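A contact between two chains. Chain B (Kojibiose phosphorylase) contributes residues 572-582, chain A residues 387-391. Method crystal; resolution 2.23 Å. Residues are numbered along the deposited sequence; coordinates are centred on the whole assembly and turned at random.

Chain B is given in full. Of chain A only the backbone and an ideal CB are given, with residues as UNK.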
ATOM      1  N   SER B 572       6.999  -9.976  10.927  1.00 59.33           N
ATOM      2  CA  SER B 572       6.077 -11.063  11.357  1.00 59.55           C
ATOM      3  C   SER B 572       5.563 -10.825  12.789  1.00 55.89           C
ATOM      4  O   SER B 572       4.614 -11.527  13.200  1.00 55.97           O
ATOM      5  CB  SER B 572       6.763 -12.422  11.228  1.00 60.31           C
ATOM      6  OG  SER B 572       5.845 -13.420  10.789  1.00 62.28           O
ATOM      7  N   HIS B 573       6.171  -9.918  13.557  1.00 52.46           N
ATOM      8  CA  HIS B 573       5.808  -9.747  14.988  1.00 53.01           C
ATOM      9  C   HIS B 573       5.583  -8.276  15.369  1.00 47.11           C
ATOM     10  O   HIS B 573       4.826  -8.056  16.313  1.00 48.93           O
ATOM     11  CB  HIS B 573       6.824 -10.490  15.862  1.00 56.55           C
ATOM     12  CG  HIS B 573       6.879 -11.962  15.587  1.00 60.34           C
ATOM     13  ND1 HIS B 573       7.717 -12.508  14.620  1.00 60.59           N
ATOM     14  CD2 HIS B 573       6.205 -13.002  16.136  1.00 62.62           C
ATOM     15  CE1 HIS B 573       7.552 -13.815  14.589  1.00 62.29           C
ATOM     16  NE2 HIS B 573       6.633 -14.145  15.513  1.00 63.94           N
ATOM     17  N   TRP B 574       6.185  -7.315  14.672  1.00 42.98           N
ATOM     18  CA  TRP B 574       6.009  -5.859  14.939  1.00 40.66           C
ATOM     19  C   TRP B 574       4.891  -5.286  14.064  1.00 38.43           C
ATOM     20  O   TRP B 574       4.759  -5.729  12.925  1.00 37.81           O
ATOM     21  CB  TRP B 574       7.334  -5.125  14.705  1.00 40.43           C
ATOM     22  CG  TRP B 574       8.311  -5.319  15.814  1.00 39.73           C
ATOM     23  CD1 TRP B 574       8.271  -6.291  16.768  1.00 40.52           C
ATOM     24  CD2 TRP B 574       9.464  -4.520  16.099  1.00 39.70           C
ATOM     25  NE1 TRP B 574       9.318  -6.150  17.629  1.00 40.04           N
ATOM     26  CE2 TRP B 574      10.071  -5.077  17.245  1.00 39.87           C
ATOM     27  CE3 TRP B 574      10.047  -3.401  15.502  1.00 38.77           C
ATOM     28  CZ2 TRP B 574      11.235  -4.555  17.803  1.00 39.53           C
ATOM     29  CZ3 TRP B 574      11.196  -2.882  16.050  1.00 38.87           C
ATOM     30  CH2 TRP B 574      11.772  -3.445  17.195  1.00 40.50           C
ATOM     31  N   SER B 575       4.112  -4.329  14.571  1.00 37.07           N
ATOM     32  CA  SER B 575       3.225  -3.480  13.732  1.00 35.30           C
ATOM     33  C   SER B 575       4.068  -2.878  12.602  1.00 34.68           C
ATOM     34  O   SER B 575       5.176  -2.430  12.888  1.00 35.28           O
ATOM     35  CB  SER B 575       2.546  -2.403  14.526  1.00 34.70           C
ATOM     36  OG  SER B 575       1.379  -1.958  13.847  1.00 33.73           O
ATOM     37  N   TYR B 576       3.532  -2.831  11.384  1.00 34.50           N
ATOM     38  CA  TYR B 576       4.239  -2.486  10.125  1.00 34.14           C
ATOM     39  C   TYR B 576       5.097  -1.241  10.307  1.00 34.57           C
ATOM     40  O   TYR B 576       6.251  -1.281   9.869  1.00 35.76           O
ATOM     41  CB  TYR B 576       3.275  -2.217   8.966  1.00 35.02           C
ATOM     42  CG  TYR B 576       3.969  -1.725   7.711  1.00 35.22           C
ATOM     43  CD1 TYR B 576       4.919  -2.507   7.069  1.00 35.38           C
ATOM     44  CD2 TYR B 576       3.716  -0.467   7.192  1.00 34.78           C
ATOM     45  CE1 TYR B 576       5.586  -2.064   5.943  1.00 35.01           C
ATOM     46  CE2 TYR B 576       4.390   0.000   6.076  1.00 34.64           C
ATOM     47  CZ  TYR B 576       5.326  -0.802   5.454  1.00 34.73           C
ATOM     48  OH  TYR B 576       5.978  -0.351   4.358  1.00 35.67           O
ATOM     49  N   ASP B 577       4.534  -0.188  10.910  1.00 33.75           N
ATOM     50  CA  ASP B 577       5.119   1.175  10.947  1.00 33.05           C
ATOM     51  C   ASP B 577       6.294   1.238  11.945  1.00 33.26           C
ATOM     52  O   ASP B 577       7.150   2.104  11.788  1.00 32.69           O
ATOM     53  CB  ASP B 577       4.018   2.199  11.265  1.00 32.73           C
ATOM     54  CG  ASP B 577       3.683   2.336  12.749  1.00 32.92           C
ATOM     55  OD1 ASP B 577       2.793   1.597  13.250  1.00 32.47           O
ATOM     56  OD2 ASP B 577       4.363   3.140  13.409  1.00 33.51           O
ATOM     57  N   ARG B 578       6.320   0.382  12.977  1.00 34.14           N
ATOM     58  CA  ARG B 578       7.219   0.536  14.154  1.00 34.08           C
ATOM     59  C   ARG B 578       8.698   0.535  13.760  1.00 33.75           C
ATOM     60  O   ARG B 578       9.477   1.311  14.325  1.00 33.95           O
ATOM     61  CB  ARG B 578       6.932  -0.591  15.145  1.00 34.65           C
ATOM     62  CG  ARG B 578       7.730  -0.530  16.438  1.00 34.88           C
ATOM     63  CD  ARG B 578       7.201  -1.611  17.367  1.00 35.39           C
ATOM     64  NE  ARG B 578       8.054  -1.795  18.525  1.00 35.12           N
ATOM     65  CZ  ARG B 578       8.097  -2.895  19.258  1.00 35.85           C
ATOM     66  NH1 ARG B 578       7.336  -3.935  18.936  1.00 35.20           N
ATOM     67  NH2 ARG B 578       8.909  -2.942  20.310  1.00 35.91           N
ATOM     68  N   ILE B 579       9.097  -0.350  12.859  1.00 34.90           N
ATOM     69  CA  ILE B 579      10.533  -0.541  12.514  1.00 35.19           C
ATOM     70  C   ILE B 579      11.107   0.755  11.924  1.00 34.86           C
ATOM     71  O   ILE B 579      12.303   0.988  12.116  1.00 37.46           O
ATOM     72  CB  ILE B 579      10.736  -1.747  11.580  1.00 35.71           C
ATOM     73  CG1 ILE B 579      12.230  -1.993  11.342  1.00 36.16           C
ATOM     74  CG2 ILE B 579       9.946  -1.621  10.276  1.00 34.97           C
ATOM     75  CD1 ILE B 579      13.001  -2.357  12.597  1.00 36.07           C
ATOM     76  N   TYR B 580      10.291   1.594  11.290  1.00 33.95           N
ATOM     77  CA  TYR B 580      10.738   2.854  10.637  1.00 33.97           C
ATOM     78  C   TYR B 580      11.140   3.904  11.666  1.00 33.72           C
ATOM     79  O   TYR B 580      11.991   4.707  11.309  1.00 32.57           O
ATOM     80  CB  TYR B 580       9.668   3.449   9.723  1.00 34.11           C
ATOM     81  CG  TYR B 580       9.332   2.584   8.533  1.00 34.31           C
ATOM     82  CD1 TYR B 580      10.244   2.372   7.510  1.00 34.63           C
ATOM     83  CD2 TYR B 580       8.111   1.944   8.455  1.00 35.30           C
ATOM     84  CE1 TYR B 580       9.937   1.583   6.412  1.00 34.84           C
ATOM     85  CE2 TYR B 580       7.787   1.153   7.365  1.00 36.70           C
ATOM     86  CZ  TYR B 580       8.694   0.989   6.327  1.00 36.20           C
ATOM     87  OH  TYR B 580       8.360   0.184   5.271  1.00 38.62           O
ATOM     88  N   ARG B 581      10.613   3.862  12.898  1.00 34.62           N
ATOM     89  CA  ARG B 581      10.718   5.021  13.826  1.00 34.59           C
ATOM     90  C   ARG B 581      11.686   4.694  14.959  1.00 35.05           C
ATOM     91  O   ARG B 581      11.405   5.080  16.109  1.00 36.18           O
ATOM     92  CB  ARG B 581       9.330   5.472  14.287  1.00 34.90           C
ATOM     93  CG  ARG B 581       8.467   4.414  14.945  1.00 34.63           C
ATOM     94  CD  ARG B 581       7.073   4.990  15.154  1.00 34.20           C
ATOM     95  NE  ARG B 581       6.174   3.931  15.603  1.00 33.71           N
ATOM     96  CZ  ARG B 581       6.114   3.480  16.854  1.00 33.59           C
ATOM     97  NH1 ARG B 581       6.880   4.012  17.792  1.00 33.37           N
ATOM     98  NH2 ARG B 581       5.265   2.517  17.166  1.00 32.83           N
ATOM     99  N   THR B 582      12.771   3.991  14.621  1.00 34.15           N
ATOM    100  CA  THR B 582      13.903   3.663  15.511  1.00 33.79           C
ATOM    101  C   THR B 582      15.186   3.945  14.745  1.00 32.50           C
ATOM    102  O   THR B 582      15.077   4.498  13.649  1.00 31.83           O
ATOM    103  CB  THR B 582      13.857   2.204  15.967  1.00 35.19           C
ATOM    104  OG1 THR B 582      14.254   1.394  14.862  1.00 35.03           O
ATOM    105  CG2 THR B 582      12.482   1.801  16.457  1.00 36.41           C
TER
ATOM    106  N   UNK A 387      -3.111  -1.793  20.606  1.00 38.41           N
ATOM    107  CA  UNK A 387      -2.328  -3.066  20.624  1.00 40.09           C
ATOM    108  C   UNK A 387      -1.909  -3.439  19.195  1.00 37.78           C
ATOM    109  O   UNK A 387      -0.724  -3.764  19.032  1.00 36.90           O
ATOM    110  CB  UNK A 387      -3.144  -4.202  21.244  1.00 40.09           C
ATOM    111  N   UNK A 388      -2.790  -3.300  18.194  1.00 35.84           N
ATOM    112  CA  UNK A 388      -2.451  -3.560  16.764  1.00 35.58           C
ATOM    113  C   UNK A 388      -1.279  -2.651  16.330  1.00 35.00           C
ATOM    114  O   UNK A 388      -0.566  -3.028  15.356  1.00 33.54           O
ATOM    115  CB  UNK A 388      -3.666  -3.318  15.866  1.00 35.58           C
ATOM    116  N   UNK A 389      -1.101  -1.487  16.983  1.00 33.92           N
ATOM    117  CA  UNK A 389       0.015  -0.535  16.736  1.00 33.60           C
ATOM    118  C   UNK A 389       1.104  -0.657  17.813  1.00 33.92           C
ATOM    119  O   UNK A 389       1.843   0.326  18.004  1.00 33.54           O
ATOM    120  CB  UNK A 389      -0.510   0.902  16.698  1.00 33.60           C
ATOM    121  N   UNK A 390       1.237  -1.809  18.471  1.00 34.79           N
ATOM    122  CA  UNK A 390       2.341  -2.090  19.439  1.00 35.68           C
ATOM    123  C   UNK A 390       2.406  -0.989  20.511  1.00 35.69           C
ATOM    124  O   UNK A 390       3.518  -0.636  20.965  1.00 35.32           O
ATOM    125  CB  UNK A 390       3.685  -2.189  18.714  1.00 35.68           C
ATOM    126  N   UNK A 391       1.231  -0.518  20.934  1.00 35.48           N
ATOM    127  CA  UNK A 391       1.026   0.541  21.947  1.00 35.35           C
ATOM    128  C   UNK A 391       0.023   0.036  22.978  1.00 35.64           C
ATOM    129  O   UNK A 391      -0.514  -1.079  22.765  1.00 36.07           O
ATOM    130  CB  UNK A 391       0.534   1.841  21.307  1.00 35.35           C
TER

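Position 387 is helical, and nothing of the chain B stretch comes within 5.5 Å of its ideal CB. This contact therefore places little demand on the side chain, and many polar or charged residues would fit. The deposited residue is A:Lys387, which takes no part in the contact; its backbone O accepts a 2.8 Å hydrogen bond from the backbone N of position 390.

At position 388 the CA-to-CB bond points away from chain B, so again the side chain is hardly constrained. The backbone matters more: the OG of B:Ser575 lies 2.7 Å from the carbonyl O of 388 and donates a hydrogen bond to it, an interaction available whatever the side chain. The residue is A:Glu388, whose side chain makes no close contact with the chain B stretch (nearest approach 5.6 Å, from its CB to B:Ser575 OG).

The CA of position 389 lies 5.3 Å from the CA of B:Ser575, and its CA-to-CB bond runs sideways. The ideal CB is 4.5 Å from B:Ser575 OG and 4.8 Å from B:Asp577 OD1, leaving room for a medium-sized side chain alongside; an aliphatic residue or a small polar one would suit. It is A:Leu389. Its CD2 packs 3.7 Å from B:Ser575 OG and 4.0 Å from B:Asp577 OD1. Its carbonyl O receives a hydrogen bond from a water (2.9 Å to the water O), which also donates to B:Asp577 OD1 and accepts from B:Arg581 NH2. The water thus joins the backbone to a pair held in place by the salt bridge between B:Arg581 NE and B:Asp577 OD2, 3.0 Å apart.

Position 390 points toward chain B from a backbone with positive phi (53/38), a conformation most readily adopted by glycine, asparagine or aspartate. Its ideal CB is 3.8 Å from B:Arg578 CD and 4.3 Å from B:Ser575 CB. Nearby, the backbone N of B:Ser575 and the guanidinium of B:Arg578 offer donors, one of them charged. Asparagine could accept from both, but a short acid answers the charge as well. The residue is A:Asp390. Its OD2 accepts from B:Ser575 N at 2.8 Å, with a nearly straight N-H...O angle of 162°, and from B:Arg578 NH1 at 3.2 Å in a salt bridge at the guanidinium edge.

Position 391 turns its CA-to-CB bond sideways, with no chain B atom within 5.5 Å of the ideal CB. Small or polar residues are compatible. A:Ser391 uses its OG to donate a 3.1 Å hydrogen bond to A:Leu389 O.

Chain A 387-391: KELDS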
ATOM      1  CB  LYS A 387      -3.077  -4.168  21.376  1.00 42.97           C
ATOM      2  CG  LYS A 387      -3.121  -3.929  22.885  1.00 46.98           C
ATOM      3  CD  LYS A 387      -3.664  -5.090  23.731  1.00 50.26           C
ATOM      4  CE  LYS A 387      -3.455  -4.857  25.219  1.00 52.53           C
ATOM      5  NZ  LYS A 387      -3.945  -5.993  26.042  1.00 54.83           N
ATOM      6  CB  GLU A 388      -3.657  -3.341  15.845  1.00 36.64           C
ATOM      7  CG  GLU A 388      -4.797  -4.368  15.950  1.00 37.64           C
ATOM      8  CD  GLU A 388      -6.079  -3.968  15.204  1.00 38.03           C
ATOM      9  OE1 GLU A 388      -6.170  -2.817  14.721  1.00 36.76           O
ATOM     10  OE2 GLU A 388      -6.998  -4.807  15.092  1.00 39.73           O
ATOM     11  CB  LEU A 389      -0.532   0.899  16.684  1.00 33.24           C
ATOM     12  CG  LEU A 389      -1.538   1.190  15.574  1.00 32.47           C
ATOM     13  CD1 LEU A 389      -1.962   2.655  15.596  1.00 32.15           C
ATOM     14  CD2 LEU A 389      -0.969   0.814  14.215  1.00 32.26           C
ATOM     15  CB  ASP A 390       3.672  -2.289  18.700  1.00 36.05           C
ATOM     16  CG  ASP A 390       3.730  -3.614  17.947  1.00 36.09           C
ATOM     17  OD1 ASP A 390       2.789  -4.414  18.092  1.00 37.38           O
ATOM     18  OD2 ASP A 390       4.696  -3.839  17.219  1.00 36.02           O
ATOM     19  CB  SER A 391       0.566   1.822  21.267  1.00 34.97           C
ATOM     20  OG  SER A 391       1.559   2.273  20.350  1.00 34.11           O
TER
HETATM   21  O   HOH W   1       3.590   0.828  15.691  1.00 37.52           O
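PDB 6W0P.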